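Local structure of type II toxin-antitoxin system RelE/ParE family toxin (Pyrococcus horikoshii, 1WMI) at residues L27-I32 against P37-K42. The protein is a RelE/ParE-family toxin of a type II toxin-antitoxin system, probably an mRNA-cleaving ribonuclease like other RelE toxins, held in check by its antitoxin. Sequence-based numbering, arbitrary orientation.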
ATOM      1  N   LEU A  27       3.710  13.145  14.359  1.00 24.47           N
ATOM      2  CA  LEU A  27       3.946  12.820  15.756  1.00 26.46           C
ATOM      3  C   LEU A  27       3.139  11.584  16.161  1.00 26.03           C
ATOM      4  O   LEU A  27       3.606  10.787  16.973  1.00 25.87           O
ATOM      5  CB  LEU A  27       3.581  14.004  16.656  1.00 27.33           C
ATOM      6  CG  LEU A  27       4.420  15.286  16.549  1.00 27.22           C
ATOM      7  CD1 LEU A  27       3.997  16.254  17.637  1.00 25.93           C
ATOM      8  CD2 LEU A  27       5.900  14.966  16.705  1.00 26.12           C
ATOM      9  N   GLU A  28       1.937  11.422  15.603  1.00 24.98           N
ATOM     10  CA  GLU A  28       1.137  10.248  15.945  1.00 25.68           C
ATOM     11  C   GLU A  28       1.817   9.026  15.354  1.00 24.89           C
ATOM     12  O   GLU A  28       1.856   7.961  15.972  1.00 25.95           O
ATOM     13  CB  GLU A  28      -0.293  10.332  15.402  1.00 26.20           C
ATOM     14  CG  GLU A  28      -1.113   9.118  15.837  1.00 30.21           C
ATOM     15  CD  GLU A  28      -2.407   8.939  15.075  1.00 31.69           C
ATOM     16  OE1 GLU A  28      -2.361   8.760  13.836  1.00 32.64           O
ATOM     17  OE2 GLU A  28      -3.471   8.964  15.723  1.00 31.17           O
ATOM     18  N   PHE A  29       2.355   9.191  14.149  1.00 24.37           N
ATOM     19  CA  PHE A  29       3.060   8.116  13.469  1.00 24.35           C
ATOM     20  C   PHE A  29       4.248   7.724  14.344  1.00 22.50           C
ATOM     21  O   PHE A  29       4.523   6.547  14.522  1.00 23.77           O
ATOM     22  CB  PHE A  29       3.525   8.589  12.090  1.00 25.99           C
ATOM     23  CG  PHE A  29       4.255   7.546  11.293  1.00 26.54           C
ATOM     24  CD1 PHE A  29       3.689   6.294  11.067  1.00 26.39           C
ATOM     25  CD2 PHE A  29       5.488   7.838  10.717  1.00 28.56           C
ATOM     26  CE1 PHE A  29       4.332   5.353  10.276  1.00 25.94           C
ATOM     27  CE2 PHE A  29       6.140   6.903   9.923  1.00 26.34           C
ATOM     28  CZ  PHE A  29       5.560   5.659   9.703  1.00 27.03           C
ATOM     29  N   ARG A  30       4.941   8.715  14.896  1.00 22.32           N
ATOM     30  CA  ARG A  30       6.077   8.455  15.782  1.00 23.97           C
ATOM     31  C   ARG A  30       5.618   7.706  17.036  1.00 23.99           C
ATOM     32  O   ARG A  30       6.253   6.744  17.468  1.00 25.44           O
ATOM     33  CB  ARG A  30       6.736   9.764  16.220  1.00 23.78           C
ATOM     34  CG  ARG A  30       7.779   9.576  17.318  1.00 26.40           C
ATOM     35  CD  ARG A  30       7.956  10.830  18.176  1.00 27.63           C
ATOM     36  NE  ARG A  30       6.710  11.209  18.837  1.00 27.13           N
ATOM     37  CZ  ARG A  30       6.539  12.305  19.573  1.00 28.51           C
ATOM     38  NH1 ARG A  30       5.356  12.541  20.119  1.00 22.19           N
ATOM     39  NH2 ARG A  30       7.539  13.161  19.766  1.00 28.34           N
ATOM     40  N   ASP A  31       4.520   8.161  17.627  1.00 24.92           N
ATOM     41  CA  ASP A  31       3.999   7.530  18.840  1.00 24.82           C
ATOM     42  C   ASP A  31       3.620   6.069  18.583  1.00 25.73           C
ATOM     43  O   ASP A  31       3.877   5.193  19.409  1.00 25.70           O
ATOM     44  CB  ASP A  31       2.782   8.311  19.357  1.00 23.23           C
ATOM     45  CG  ASP A  31       3.163   9.649  19.978  1.00 23.57           C
ATOM     46  OD1 ASP A  31       2.254  10.458  20.259  1.00 23.31           O
ATOM     47  OD2 ASP A  31       4.367   9.893  20.196  1.00 21.21           O
ATOM     48  N   ILE A  32       3.011   5.806  17.432  1.00 25.21           N
ATOM     49  CA  ILE A  32       2.615   4.446  17.095  1.00 24.44           C
ATOM     50  C   ILE A  32       3.829   3.576  16.769  1.00 23.61           C
ATOM     51  O   ILE A  32       3.898   2.408  17.156  1.00 25.98           O
ATOM     52  CB  ILE A  32       1.625   4.447  15.913  1.00 23.00           C
ATOM     53  CG1 ILE A  32       0.302   5.070  16.372  1.00 21.51           C
ATOM     54  CG2 ILE A  32       1.427   3.034  15.399  1.00 24.11           C
ATOM     55  CD1 ILE A  32      -0.709   5.295  15.290  1.00 22.31           C
ATOM     56  N   PRO A  37       6.297  -1.351  14.955  1.00 25.27           N
ATOM     57  CA  PRO A  37       7.241  -0.964  13.898  1.00 25.34           C
ATOM     58  C   PRO A  37       6.661  -0.935  12.477  1.00 25.39           C
ATOM     59  O   PRO A  37       7.105  -0.155  11.630  1.00 23.14           O
ATOM     60  CB  PRO A  37       8.357  -1.990  14.055  1.00 25.81           C
ATOM     61  CG  PRO A  37       7.612  -3.203  14.525  1.00 28.68           C
ATOM     62  CD  PRO A  37       6.712  -2.614  15.585  1.00 27.13           C
ATOM     63  N   VAL A  38       5.678  -1.789  12.216  1.00 26.27           N
ATOM     64  CA  VAL A  38       5.045  -1.828  10.905  1.00 27.67           C
ATOM     65  C   VAL A  38       3.526  -1.740  11.026  1.00 27.90           C
ATOM     66  O   VAL A  38       2.827  -2.750  10.971  1.00 26.93           O
ATOM     67  CB  VAL A  38       5.412  -3.121  10.121  1.00 29.06           C
ATOM     68  CG1 VAL A  38       4.884  -3.021   8.687  1.00 27.80           C
ATOM     69  CG2 VAL A  38       6.926  -3.327  10.115  1.00 29.07           C
ATOM     70  N   PRO A  39       2.998  -0.525  11.233  1.00 29.00           N
ATOM     71  CA  PRO A  39       1.552  -0.318  11.358  1.00 29.70           C
ATOM     72  C   PRO A  39       0.956  -0.344   9.951  1.00 30.06           C
ATOM     73  O   PRO A  39       0.496   0.673   9.442  1.00 27.97           O
ATOM     74  CB  PRO A  39       1.467   1.060  12.006  1.00 28.95           C
ATOM     75  CG  PRO A  39       2.640   1.766  11.392  1.00 26.57           C
ATOM     76  CD  PRO A  39       3.729   0.730  11.488  1.00 28.29           C
ATOM     77  N   ARG A  40       0.988  -1.522   9.335  1.00 33.16           N
ATOM     78  CA  ARG A  40       0.513  -1.714   7.971  1.00 37.32           C
ATOM     79  C   ARG A  40      -0.826  -1.104   7.601  1.00 36.60           C
ATOM     80  O   ARG A  40      -0.917  -0.350   6.635  1.00 36.00           O
ATOM     81  CB  ARG A  40       0.491  -3.206   7.631  1.00 41.49           C
ATOM     82  CG  ARG A  40      -0.124  -3.517   6.274  1.00 49.19           C
ATOM     83  CD  ARG A  40       0.869  -4.222   5.356  1.00 55.45           C
ATOM     84  NE  ARG A  40       0.200  -4.838   4.211  1.00 59.32           N
ATOM     85  CZ  ARG A  40       0.824  -5.383   3.168  1.00 60.54           C
ATOM     86  NH1 ARG A  40       0.112  -5.917   2.184  1.00 59.72           N
ATOM     87  NH2 ARG A  40       2.150  -5.388   3.101  1.00 61.17           N
ATOM     88  N   GLU A  41      -1.856  -1.437   8.371  1.00 38.53           N
ATOM     89  CA  GLU A  41      -3.212  -0.969   8.116  1.00 40.47           C
ATOM     90  C   GLU A  41      -3.414   0.537   8.189  1.00 39.53           C
ATOM     91  O   GLU A  41      -3.925   1.150   7.249  1.00 38.06           O
ATOM     92  CB  GLU A  41      -4.177  -1.635   9.097  1.00 44.18           C
ATOM     93  CG  GLU A  41      -5.436  -2.195   8.465  1.00 52.76           C
ATOM     94  CD  GLU A  41      -5.363  -3.699   8.267  1.00 57.67           C
ATOM     95  OE1 GLU A  41      -5.120  -4.409   9.265  1.00 61.92           O
ATOM     96  OE2 GLU A  41      -5.550  -4.171   7.125  1.00 60.40           O
ATOM     97  N   LYS A  42      -3.011   1.129   9.307  1.00 37.82           N
ATOM     98  CA  LYS A  42      -3.202   2.556   9.515  1.00 37.38           C
ATOM     99  C   LYS A  42      -2.359   3.462   8.634  1.00 35.50           C
ATOM    100  O   LYS A  42      -2.761   4.588   8.348  1.00 34.86           O
ATOM    101  CB  LYS A  42      -2.963   2.903  10.987  1.00 39.86           C
ATOM    102  CG  LYS A  42      -3.423   4.300  11.389  1.00 41.64           C
ATOM    103  CD  LYS A  42      -3.807   4.330  12.861  1.00 45.08           C
ATOM    104  CE  LYS A  42      -4.977   3.390  13.147  1.00 45.95           C
ATOM    105  NZ  LYS A  42      -5.161   3.195  14.606  1.00 47.36           N
TER
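The last turns of helix 20-33 meet the loop that leads into the short helix 40-43 through an inverse gamma turn centred on Pro39, whose ring is the part of the loop presented to the helix. Two helix residues touch that ring. Ile32 lays its CG2 branch against CB of Pro39 at 3.9 Å, while Phe29 brings CE1 to 4.1 Å from CG of Pro39, the two side chains crossing at about a right angle, CG oblique to the aromatic ring. In Phe29, CG lies anti to the backbone N (chi1 -179°), which carries the ring from the helix toward the loop, against Val66 and Ala59 of the sheet and edge-to-face with Phe43.

The two branches of Ile32 divide the work: CG2 meets the proline, and the extended CG1-CD1 arm reaches the lysine, CD1 lying 4.1 Å from CD of Lys42. A beta-branched residue suits this place because it offers methyls to two partners. Lys42 contributes its aliphatic chain, which bends at chi3 (-62°); its NZ stays 6.1 Å from OE2 of Glu28, so any attraction between them is long-range. Rigid Pro39, also touching Tyr68, fits a tight turn and supplies a compact apolar surface. The arrangement is characteristic of the RelE/ParE toxin fold, in which N-terminal helices pack on a mainly antiparallel sheet, here with the connection to strand 46-49 crossing the C-terminal end of the second helix.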